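Shikimate kinase (Bacteroides thetaiotaomicron, PDB 3VAA) probably catalyses the magnesium-dependent transfer of phosphate from ATP to the 3-hydroxyl of shikimate, the fifth step of the chorismate pathway. Local coordinates at residues R27-G32 / E113-T118; I54-Y59 / I99-G104; F80-R85 / C107-M112. One frame throughout, in Å; residues are numbered along the deposited sequence.

Contact 1 (R27-G32 / E113-T118); sequences RIFLTG and EFMNRT
Met-115 lies over the ring of Phe-29 and makes the apolar half of this contact. Its CG sits almost on the ring normal, with Met-115 CG 3.7 Å from the centroid of the Phe-29 ring, a CH-pi contact. The sulfur is more oblique, with Met-115 SD 3.7 Å from Phe-29 CD1, which makes this a Met-aromatic pair. The chain bends about the CG-SD bond (chi3 -79°), and Met-115 CE meets Thr-31 CG2 tip to tip at 3.9 Å. Thr-31 turns its hydroxyl elsewhere, to the carbonyl of Val-122 on strand 120-125.

The polar half lies at the helix end. Arg-27 NH1 donates to Thr-118 O over 2.8 Å, nearly straight at 166°, and the bond lies in both the guanidinium and the carbonyl plane. Thr-118 OG1 comes within 3.3 Å of Phe-29 CE2 but gives its hydrogen bond back to Phe-114 O, which also accepts from Thr-118 N.

Helix 111-118 thus packs roughly antiparallel on strand 27-31, which leads into the predicted ATP-binding P-loop. Met-115 is buried against the sheet, while Arg-27, its NE held by Phe-94 O, would probably offset part of the negative end of the helix dipole.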
loop_
_atom_site.group_PDB
_atom_site.type_symbol
_atom_site.label_atom_id
_atom_site.label_comp_id
_atom_site.label_asym_id
_atom_site.label_seq_id
_atom_site.Cartn_x
_atom_site.Cartn_y
_atom_site.Cartn_z
ATOM N N ARG A 27 1.570 -3.904 -15.168
ATOM C CA ARG A 27 0.655 -3.165 -14.278
ATOM C C ARG A 27 0.628 -3.896 -12.935
ATOM O O ARG A 27 0.051 -4.991 -12.804
ATOM C CB ARG A 27 -0.753 -3.014 -14.852
ATOM C CG ARG A 27 -1.719 -2.186 -13.961
ATOM C CD ARG A 27 -3.110 -2.238 -14.529
ATOM N NE ARG A 27 -3.170 -1.588 -15.819
ATOM C CZ ARG A 27 -3.842 -2.022 -16.882
ATOM N NH1 ARG A 27 -4.512 -3.171 -16.882
ATOM N NH2 ARG A 27 -3.819 -1.295 -17.983
ATOM N N ILE A 28 1.282 -3.292 -11.944
ATOM C CA ILE A 28 1.398 -3.871 -10.610
ATOM C C ILE A 28 0.676 -3.036 -9.564
ATOM O O ILE A 28 0.757 -1.803 -9.580
ATOM C CB ILE A 28 2.919 -3.923 -10.168
ATOM C CG1 ILE A 28 3.803 -4.552 -11.245
ATOM C CG2 ILE A 28 3.072 -4.644 -8.817
ATOM C CD1 ILE A 28 3.453 -5.935 -11.587
ATOM N N PHE A 29 -0.057 -3.696 -8.665
ATOM C CA PHE A 29 -0.719 -3.001 -7.551
ATOM C C PHE A 29 -0.062 -3.490 -6.255
ATOM O O PHE A 29 0.054 -4.680 -6.047
ATOM C CB PHE A 29 -2.201 -3.332 -7.459
ATOM C CG PHE A 29 -3.017 -2.844 -8.602
ATOM C CD1 PHE A 29 -3.434 -1.537 -8.652
ATOM C CD2 PHE A 29 -3.422 -3.724 -9.612
ATOM C CE1 PHE A 29 -4.210 -1.093 -9.687
ATOM C CE2 PHE A 29 -4.203 -3.284 -10.662
ATOM C CZ PHE A 29 -4.581 -1.974 -10.713
ATOM N N LEU A 30 0.342 -2.560 -5.394
ATOM C CA LEU A 30 0.910 -2.918 -4.100
ATOM C C LEU A 30 -0.105 -2.562 -3.028
ATOM O O LEU A 30 -0.695 -1.460 -3.028
ATOM C CB LEU A 30 2.243 -2.202 -3.848
ATOM C CG LEU A 30 3.308 -2.387 -4.934
ATOM C CD1 LEU A 30 4.559 -1.549 -4.627
ATOM C CD2 LEU A 30 3.682 -3.839 -5.153
ATOM N N THR A 31 -0.312 -3.509 -2.116
ATOM C CA THR A 31 -1.260 -3.375 -1.043
ATOM C C THR A 31 -0.591 -3.751 0.281
ATOM O O THR A 31 0.418 -4.477 0.310
ATOM C CB THR A 31 -2.491 -4.287 -1.249
ATOM O OG1 THR A 31 -2.101 -5.658 -1.167
ATOM C CG2 THR A 31 -3.189 -4.013 -2.628
ATOM N N GLY A 32 -1.169 -3.288 1.375
ATOM C CA GLY A 32 -0.632 -3.594 2.693
ATOM C C GLY A 32 -0.835 -2.436 3.642
ATOM O O GLY A 32 -1.334 -1.382 3.258
ATOM N N GLU A 113 -10.744 -7.478 -5.749
ATOM C CA GLU A 113 -11.094 -8.334 -6.865
ATOM C C GLU A 113 -10.772 -7.604 -8.178
ATOM O O GLU A 113 -10.268 -8.205 -9.137
ATOM C CB GLU A 113 -12.567 -8.712 -6.755
ATOM C CG GLU A 113 -13.144 -9.511 -7.883
ATOM C CD GLU A 113 -14.654 -9.661 -7.733
ATOM O OE1 GLU A 113 -15.096 -10.563 -6.993
ATOM O OE2 GLU A 113 -15.396 -8.871 -8.357
ATOM N N PHE A 114 -11.033 -6.298 -8.201
ATOM C CA PHE A 114 -10.775 -5.479 -9.376
ATOM C C PHE A 114 -9.290 -5.369 -9.684
ATOM O O PHE A 114 -8.856 -5.568 -10.834
ATOM C CB PHE A 114 -11.448 -4.120 -9.217
ATOM C CG PHE A 114 -11.132 -3.160 -10.321
ATOM C CD1 PHE A 114 -11.755 -3.275 -11.554
ATOM C CD2 PHE A 114 -10.238 -2.133 -10.114
ATOM C CE1 PHE A 114 -11.452 -2.382 -12.585
ATOM C CE2 PHE A 114 -9.928 -1.226 -11.120
ATOM C CZ PHE A 114 -10.550 -1.348 -12.359
ATOM N N MET A 115 -8.492 -5.113 -8.659
ATOM C CA MET A 115 -7.054 -5.076 -8.825
ATOM C C MET A 115 -6.550 -6.454 -9.311
ATOM O O MET A 115 -5.732 -6.521 -10.228
ATOM C CB MET A 115 -6.374 -4.674 -7.516
ATOM C CG MET A 115 -6.488 -3.195 -7.233
ATOM S SD MET A 115 -5.540 -2.643 -5.810
ATOM C CE MET A 115 -6.572 -3.123 -4.448
ATOM N N ASN A 116 -7.054 -7.540 -8.720
ATOM C CA ASN A 116 -6.638 -8.872 -9.159
ATOM C C ASN A 116 -6.893 -9.105 -10.661
ATOM O O ASN A 116 -6.054 -9.681 -11.348
ATOM C CB ASN A 116 -7.298 -9.980 -8.308
ATOM C CG ASN A 116 -6.550 -10.256 -6.998
ATOM O OD1 ASN A 116 -5.329 -10.131 -6.933
ATOM N ND2 ASN A 116 -7.275 -10.718 -5.988
ATOM N N ARG A 117 -8.038 -8.648 -11.158
ATOM C CA ARG A 117 -8.404 -8.816 -12.574
ATOM C C ARG A 117 -7.634 -7.925 -13.534
ATOM O O ARG A 117 -7.440 -8.297 -14.692
ATOM C CB ARG A 117 -9.884 -8.508 -12.812
ATOM C CG ARG A 117 -10.872 -9.410 -12.118
ATOM C CD ARG A 117 -12.271 -9.274 -12.758
ATOM N NE ARG A 117 -12.763 -7.897 -12.806
ATOM C CZ ARG A 117 -13.496 -7.313 -11.859
ATOM N NH1 ARG A 117 -13.830 -7.969 -10.752
ATOM N NH2 ARG A 117 -13.890 -6.055 -12.014
ATOM N N THR A 118 -7.200 -6.757 -13.076
ATOM C CA THR A 118 -6.560 -5.781 -13.969
ATOM C C THR A 118 -5.033 -5.691 -13.920
ATOM O O THR A 118 -4.434 -5.132 -14.833
ATOM C CB THR A 118 -7.135 -4.373 -13.780
ATOM O OG1 THR A 118 -6.932 -3.932 -12.429
ATOM C CG2 THR A 118 -8.637 -4.366 -14.097
#

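Contact 2 (I54-Y59 / I99-G104); sequences IDLDWY and ISTGGG
Ile-54 and Ile-99 sit side by side where strands 53-55 and 97-100 run parallel, and this is the tight end of the contact. Ser-100 N donates to Ile-54 O over 2.8 Å, and the same carbonyl also receives a CA-H...O contact from Ile-99 CA at 3.3 Å. Two residues after Ile-54, Leu-56 N donates to the carbonyl O of that same Ser-100, again over 2.8 Å. The side chains alternate: Ile-54 and Ile-99 go to the sheet face where Val-91 of helix 68-91 packs against Ile-99, whereas Asp-55 and Ser-100 go to the opposite face, toward the P-loop residues Lys-38 and Thr-39. Leu-56 brings its CB up against Ser-100 O and reaches onward to Met-87.

This is the edge of the parallel sheet of the shikimate kinase fold, a P-loop kinase with strand order 2-3-1-4-5, and here both chains leave the sheet at the C-terminal edge of its strands. Asp-55 ends the strand and caps helix 56-64: with CG anti to its backbone N (chi1 175°), Asp-55 OD1 accepts from Asp-57 N at 3.0 Å, the donor standing above the carboxylate plane.

Past that point the two chains splay. The CA atoms, 4.7 Å apart at Asp-55 and Ser-100, are 6.5 Å apart at Asp-57 and Gly-102, and a water takes over the joining: it donates to Asp-57 OD1 over 2.9 Å and accepts from Gly-102 N over 2.8 Å. Asp-57 and Gly-103 are both predicted to bind shikimate, so the looser side of the contact faces the probable substrate pocket. Thr-101, turned from Leu-56, gives its hydroxyl to the Leu-30 carbonyl, while its own carbonyl accepts from Lys-38 NZ.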
loop_
_atom_site.group_PDB
_atom_site.type_symbol
_atom_site.label_atom_id
_atom_site.label_comp_id
_atom_site.label_asym_id
_atom_site.label_seq_id
_atom_site.Cartn_x
_atom_site.Cartn_y
_atom_site.Cartn_z
ATOM N N ILE A 54 3.211 5.282 -9.156
ATOM C CA ILE A 54 2.071 6.119 -8.799
ATOM C C ILE A 54 1.515 5.716 -7.420
ATOM O O ILE A 54 1.152 4.563 -7.211
ATOM C CB ILE A 54 0.936 5.991 -9.851
ATOM C CG1 ILE A 54 1.439 6.443 -11.226
ATOM C CG2 ILE A 54 -0.305 6.824 -9.433
ATOM C CD1 ILE A 54 0.395 6.350 -12.308
ATOM N N ASP A 55 1.456 6.668 -6.496
ATOM C CA ASP A 55 0.838 6.466 -5.176
ATOM C C ASP A 55 -0.614 6.948 -5.339
ATOM O O ASP A 55 -0.857 8.095 -5.689
ATOM C CB ASP A 55 1.580 7.292 -4.133
ATOM C CG ASP A 55 0.956 7.246 -2.748
ATOM O OD1 ASP A 55 -0.185 6.803 -2.580
ATOM O OD2 ASP A 55 1.636 7.678 -1.801
ATOM N N LEU A 56 -1.575 6.067 -5.129
ATOM C CA LEU A 56 -2.983 6.444 -5.316
ATOM C C LEU A 56 -3.407 7.661 -4.499
ATOM O O LEU A 56 -4.162 8.495 -4.990
ATOM C CB LEU A 56 -3.905 5.259 -5.023
ATOM C CG LEU A 56 -5.407 5.446 -5.314
ATOM C CD1 LEU A 56 -5.635 5.948 -6.715
ATOM C CD2 LEU A 56 -6.146 4.110 -5.064
ATOM N N ASP A 57 -2.935 7.770 -3.261
ATOM C CA ASP A 57 -3.262 8.951 -2.450
ATOM C C ASP A 57 -2.776 10.232 -3.099
ATOM O O ASP A 57 -3.474 11.267 -3.050
ATOM C CB ASP A 57 -2.702 8.834 -1.048
ATOM C CG ASP A 57 -3.472 7.860 -0.180
ATOM O OD1 ASP A 57 -4.549 7.371 -0.592
ATOM O OD2 ASP A 57 -3.001 7.613 0.954
ATOM N N TRP A 58 -1.581 10.185 -3.690
ATOM C CA TRP A 58 -1.051 11.358 -4.402
ATOM C C TRP A 58 -1.945 11.664 -5.596
ATOM O O TRP A 58 -2.282 12.830 -5.859
ATOM C CB TRP A 58 0.402 11.120 -4.855
ATOM C CG TRP A 58 0.948 12.155 -5.806
ATOM C CD1 TRP A 58 1.558 13.326 -5.478
ATOM C CD2 TRP A 58 0.932 12.098 -7.245
ATOM N NE1 TRP A 58 1.915 14.013 -6.620
ATOM C CE2 TRP A 58 1.545 13.280 -7.716
ATOM C CE3 TRP A 58 0.453 11.164 -8.178
ATOM C CZ2 TRP A 58 1.702 13.554 -9.082
ATOM C CZ3 TRP A 58 0.599 11.438 -9.536
ATOM C CH2 TRP A 58 1.224 12.629 -9.974
ATOM N N TYR A 59 -2.342 10.612 -6.316
ATOM C CA TYR A 59 -3.189 10.782 -7.503
ATOM C C TYR A 59 -4.528 11.451 -7.132
ATOM O O TYR A 59 -5.012 12.373 -7.813
ATOM C CB TYR A 59 -3.391 9.432 -8.184
ATOM C CG TYR A 59 -4.158 9.513 -9.461
ATOM C CD1 TYR A 59 -3.517 9.796 -10.656
ATOM C CD2 TYR A 59 -5.539 9.314 -9.489
ATOM C CE1 TYR A 59 -4.226 9.883 -11.840
ATOM C CE2 TYR A 59 -6.244 9.384 -10.664
ATOM C CZ TYR A 59 -5.582 9.683 -11.842
ATOM O OH TYR A 59 -6.273 9.768 -13.039
ATOM N N ILE A 99 1.686 0.748 -9.028
ATOM C CA ILE A 99 0.703 1.520 -8.300
ATOM C C ILE A 99 0.598 1.108 -6.840
ATOM O O ILE A 99 0.335 -0.034 -6.531
ATOM C CB ILE A 99 -0.703 1.359 -8.929
ATOM C CG1 ILE A 99 -0.682 1.820 -10.386
ATOM C CG2 ILE A 99 -1.736 2.131 -8.082
ATOM C CD1 ILE A 99 -1.888 1.440 -11.217
ATOM N N SER A 100 0.820 2.056 -5.946
ATOM C CA SER A 100 0.666 1.819 -4.523
ATOM C C SER A 100 -0.726 2.305 -4.085
ATOM O O SER A 100 -1.212 3.345 -4.552
ATOM C CB SER A 100 1.732 2.545 -3.737
ATOM O OG SER A 100 1.486 2.367 -2.365
ATOM N N THR A 101 -1.368 1.539 -3.216
ATOM C CA THR A 101 -2.704 1.862 -2.740
ATOM C C THR A 101 -2.674 2.162 -1.234
ATOM O O THR A 101 -1.780 1.723 -0.526
ATOM C CB THR A 101 -3.707 0.709 -3.044
ATOM O OG1 THR A 101 -3.281 -0.480 -2.374
ATOM C CG2 THR A 101 -3.762 0.441 -4.525
ATOM N N GLY A 102 -3.638 2.943 -0.763
ATOM C CA GLY A 102 -3.731 3.251 0.665
ATOM C C GLY A 102 -4.067 1.978 1.425
ATOM O O GLY A 102 -4.644 1.031 0.872
ATOM N N GLY A 103 -3.762 1.974 2.708
ATOM C CA GLY A 103 -3.971 0.797 3.541
ATOM C C GLY A 103 -5.387 0.289 3.619
ATOM O O GLY A 103 -5.599 -0.899 3.852
ATOM N N GLY A 104 -6.357 1.179 3.453
ATOM C CA GLY A 104 -7.757 0.800 3.535
ATOM C C GLY A 104 -8.414 0.441 2.238
ATOM O O GLY A 104 -9.478 -0.194 2.244
HETATM O O HOH W 1 -5.402 4.905 -1.783
#

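Contact 3 (F80-R85 / C107-M112); sequences FRELER and CFYDNM
Arg-81 leaves its helix with CG anti to the carbonyl carbon (chi1 -63°) and bends at chi2 (-61°), which lays CD over one face of Phe-108 and carries the guanidinium out past the rim at CE2, its plane 16° from that of the ring. Arg-81 CD is 3.7 Å from the centroid of the Phe-108 ring, and Arg-81 NE comes to 3.2 Å from Phe-108 CE2. In the guanidinium plane, Arg-81 NH1 meets Glu-84 OE1 on its syn side at 2.9 Å, a salt bridge that should restrain the group's rotation.

Tyr-109, in a type II' turn from Phe-108 to Asn-111, lies along the helix from Arg-81 to Arg-85. Arg-85 CG sits over its ring face, and Tyr-109 OH lies 3.3 Å from Glu-82 CB. The OD1 of Asn-111 faces Arg-85 CG, while its ND2 bonds to Ala-105 O.

One water donates to Arg-81 O and Glu-84 OE1 and accepts from Asn-111 ND2; another lies between Glu-82 OE1 and Tyr-109 OH; a third joins Arg-85 NE to Asp-110 OD1.

No direct hydrogen bond crosses between the segments: ring faces and waters do the joining. Arg-81 is a predicted shikimate-binding residue, and Phe-108 and Glu-84 together would hold its guanidinium plane, consistent with a preset anion site.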
loop_
_atom_site.group_PDB
_atom_site.type_symbol
_atom_site.label_atom_id
_atom_site.label_comp_id
_atom_site.label_asym_id
_atom_site.label_seq_id
_atom_site.Cartn_x
_atom_site.Cartn_y
_atom_site.Cartn_z
ATOM N N PHE A 80 -15.257 9.471 0.971
ATOM C CA PHE A 80 -13.861 9.314 0.602
ATOM C C PHE A 80 -13.605 7.956 -0.049
ATOM O O PHE A 80 -12.862 7.854 -1.057
ATOM C CB PHE A 80 -12.914 9.487 1.782
ATOM C CG PHE A 80 -11.489 9.281 1.394
ATOM C CD1 PHE A 80 -10.778 10.301 0.798
ATOM C CD2 PHE A 80 -10.882 8.056 1.558
ATOM C CE1 PHE A 80 -9.471 10.113 0.405
ATOM C CE2 PHE A 80 -9.564 7.859 1.169
ATOM C CZ PHE A 80 -8.864 8.894 0.589
ATOM N N ARG A 81 -14.196 6.898 0.505
ATOM C CA ARG A 81 -13.987 5.565 -0.078
ATOM C C ARG A 81 -14.559 5.440 -1.499
ATOM O O ARG A 81 -14.003 4.724 -2.333
ATOM C CB ARG A 81 -14.514 4.462 0.818
ATOM C CG ARG A 81 -13.797 4.385 2.169
ATOM C CD ARG A 81 -12.319 4.108 1.994
ATOM N NE ARG A 81 -11.631 4.153 3.287
ATOM C CZ ARG A 81 -10.320 4.076 3.454
ATOM N NH1 ARG A 81 -9.497 3.923 2.423
ATOM N NH2 ARG A 81 -9.816 4.123 4.681
ATOM N N GLU A 82 -15.676 6.117 -1.756
ATOM C CA GLU A 82 -16.243 6.147 -3.126
ATOM C C GLU A 82 -15.256 6.831 -4.087
ATOM O O GLU A 82 -14.978 6.333 -5.168
ATOM C CB GLU A 82 -17.574 6.881 -3.123
ATOM C CG GLU A 82 -18.280 6.965 -4.466
ATOM C CD GLU A 82 -19.577 7.750 -4.326
ATOM O OE1 GLU A 82 -20.579 7.156 -3.915
ATOM O OE2 GLU A 82 -19.580 8.935 -4.638
ATOM N N LEU A 83 -14.697 7.966 -3.685
ATOM C CA LEU A 83 -13.775 8.657 -4.573
ATOM C C LEU A 83 -12.484 7.863 -4.771
ATOM O O LEU A 83 -11.929 7.830 -5.879
ATOM C CB LEU A 83 -13.503 10.081 -4.092
ATOM C CG LEU A 83 -12.627 10.497 -2.976
ATOM C CD1 LEU A 83 -11.146 10.453 -3.366
ATOM C CD2 LEU A 83 -13.061 11.940 -2.683
ATOM N N GLU A 84 -12.018 7.192 -3.714
ATOM C CA GLU A 84 -10.835 6.353 -3.819
ATOM C C GLU A 84 -11.060 5.210 -4.824
ATOM O O GLU A 84 -10.210 4.917 -5.661
ATOM C CB GLU A 84 -10.474 5.791 -2.447
ATOM C CG GLU A 84 -9.291 4.838 -2.427
ATOM C CD GLU A 84 -8.999 4.335 -1.041
ATOM O OE1 GLU A 84 -9.935 3.778 -0.394
ATOM O OE2 GLU A 84 -7.827 4.510 -0.591
ATOM N N ARG A 85 -12.222 4.559 -4.729
ATOM C CA ARG A 85 -12.596 3.530 -5.676
ATOM C C ARG A 85 -12.589 4.070 -7.110
ATOM O O ARG A 85 -12.061 3.459 -8.020
ATOM C CB ARG A 85 -13.994 3.010 -5.302
ATOM C CG ARG A 85 -14.589 1.955 -6.215
ATOM C CD ARG A 85 -15.316 2.563 -7.413
ATOM N NE ARG A 85 -16.000 1.536 -8.210
ATOM C CZ ARG A 85 -16.334 1.668 -9.494
ATOM N NH1 ARG A 85 -16.054 2.785 -10.164
ATOM N NH2 ARG A 85 -16.921 0.672 -10.121
ATOM N N CYS A 107 -10.252 -2.913 1.374
ATOM C CA CYS A 107 -11.394 -3.303 2.177
ATOM C C CYS A 107 -12.759 -2.896 1.649
ATOM O O CYS A 107 -13.769 -3.277 2.241
ATOM C CB CYS A 107 -11.273 -2.699 3.572
ATOM S SG CYS A 107 -9.766 -3.141 4.406
ATOM N N PHE A 108 -12.798 -2.130 0.578
ATOM C CA PHE A 108 -14.059 -1.561 0.106
ATOM C C PHE A 108 -14.418 -1.942 -1.308
ATOM O O PHE A 108 -13.542 -2.321 -2.114
ATOM C CB PHE A 108 -13.986 -0.050 0.258
ATOM C CG PHE A 108 -13.775 0.379 1.669
ATOM C CD1 PHE A 108 -14.840 0.424 2.559
ATOM C CD2 PHE A 108 -12.513 0.676 2.120
ATOM C CE1 PHE A 108 -14.640 0.795 3.882
ATOM C CE2 PHE A 108 -12.300 1.034 3.439
ATOM C CZ PHE A 108 -13.353 1.091 4.314
ATOM N N TYR A 109 -15.719 -1.829 -1.607
ATOM C CA TYR A 109 -16.258 -2.163 -2.933
ATOM C C TYR A 109 -15.730 -3.527 -3.369
ATOM O O TYR A 109 -15.636 -4.435 -2.529
ATOM C CB TYR A 109 -15.935 -1.035 -3.934
ATOM C CG TYR A 109 -16.618 0.268 -3.564
ATOM C CD1 TYR A 109 -17.925 0.527 -3.975
ATOM C CD2 TYR A 109 -15.983 1.226 -2.796
ATOM C CE1 TYR A 109 -18.570 1.701 -3.618
ATOM C CE2 TYR A 109 -16.626 2.400 -2.419
ATOM C CZ TYR A 109 -17.908 2.637 -2.841
ATOM O OH TYR A 109 -18.549 3.792 -2.494
ATOM N N ASP A 110 -15.415 -3.692 -4.660
ATOM C CA ASP A 110 -14.753 -4.910 -5.147
ATOM C C ASP A 110 -13.293 -4.553 -5.467
ATOM O O ASP A 110 -12.679 -5.139 -6.362
ATOM C CB ASP A 110 -15.437 -5.425 -6.426
ATOM C CG ASP A 110 -15.437 -4.392 -7.559
ATOM O OD1 ASP A 110 -15.228 -3.180 -7.285
ATOM O OD2 ASP A 110 -15.671 -4.802 -8.729
ATOM N N ASN A 111 -12.725 -3.611 -4.719
ATOM C CA ASN A 111 -11.380 -3.094 -5.033
ATOM C C ASN A 111 -10.303 -4.167 -5.178
ATOM O O ASN A 111 -9.492 -4.096 -6.097
ATOM C CB ASN A 111 -10.943 -2.071 -3.984
ATOM C CG ASN A 111 -11.696 -0.730 -4.078
ATOM O OD1 ASN A 111 -12.492 -0.481 -4.992
ATOM N ND2 ASN A 111 -11.428 0.150 -3.102
ATOM N N MET A 112 -10.286 -5.144 -4.273
ATOM C CA MET A 112 -9.255 -6.185 -4.333
ATOM C C MET A 112 -9.493 -7.084 -5.536
ATOM O O MET A 112 -8.566 -7.386 -6.279
ATOM C CB MET A 112 -9.188 -7.010 -3.049
ATOM C CG MET A 112 -8.023 -8.053 -3.033
ATOM S SD MET A 112 -6.375 -7.340 -3.286
ATOM C CE MET A 112 -6.693 -6.047 -2.267
HETATM O O HOH W 2 -12.213 2.532 -1.714
HETATM O O HOH W 3 -21.085 4.581 -3.346
HETATM O O HOH W 4 -16.926 -1.107 -7.718
#

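The three contact centres lie 11 to 12 Å from one another. Contacts 1 and 2 meet in the parallel sheet, where strands 27-31 and 97-100 are neighbours and Leu-30 N probably bonds to Ile-99 O. Contacts 1 and 3 share helix 111-118, contact 3 taking its start and contact 1 its last turns. Helix 68-91, which carries 80-85, runs from helix 56-64 of contact 2 back toward strand 97-100. Along the chain contacts 2 and 3 both fall within the loop closed by contact 1, and they interleave with each other. Thus the strand leading into the P-loop is linked, through strand 97-100 and helix 111-118, to the segments bearing the predicted shikimate-binding residues Asp-57, Arg-81 and Gly-103.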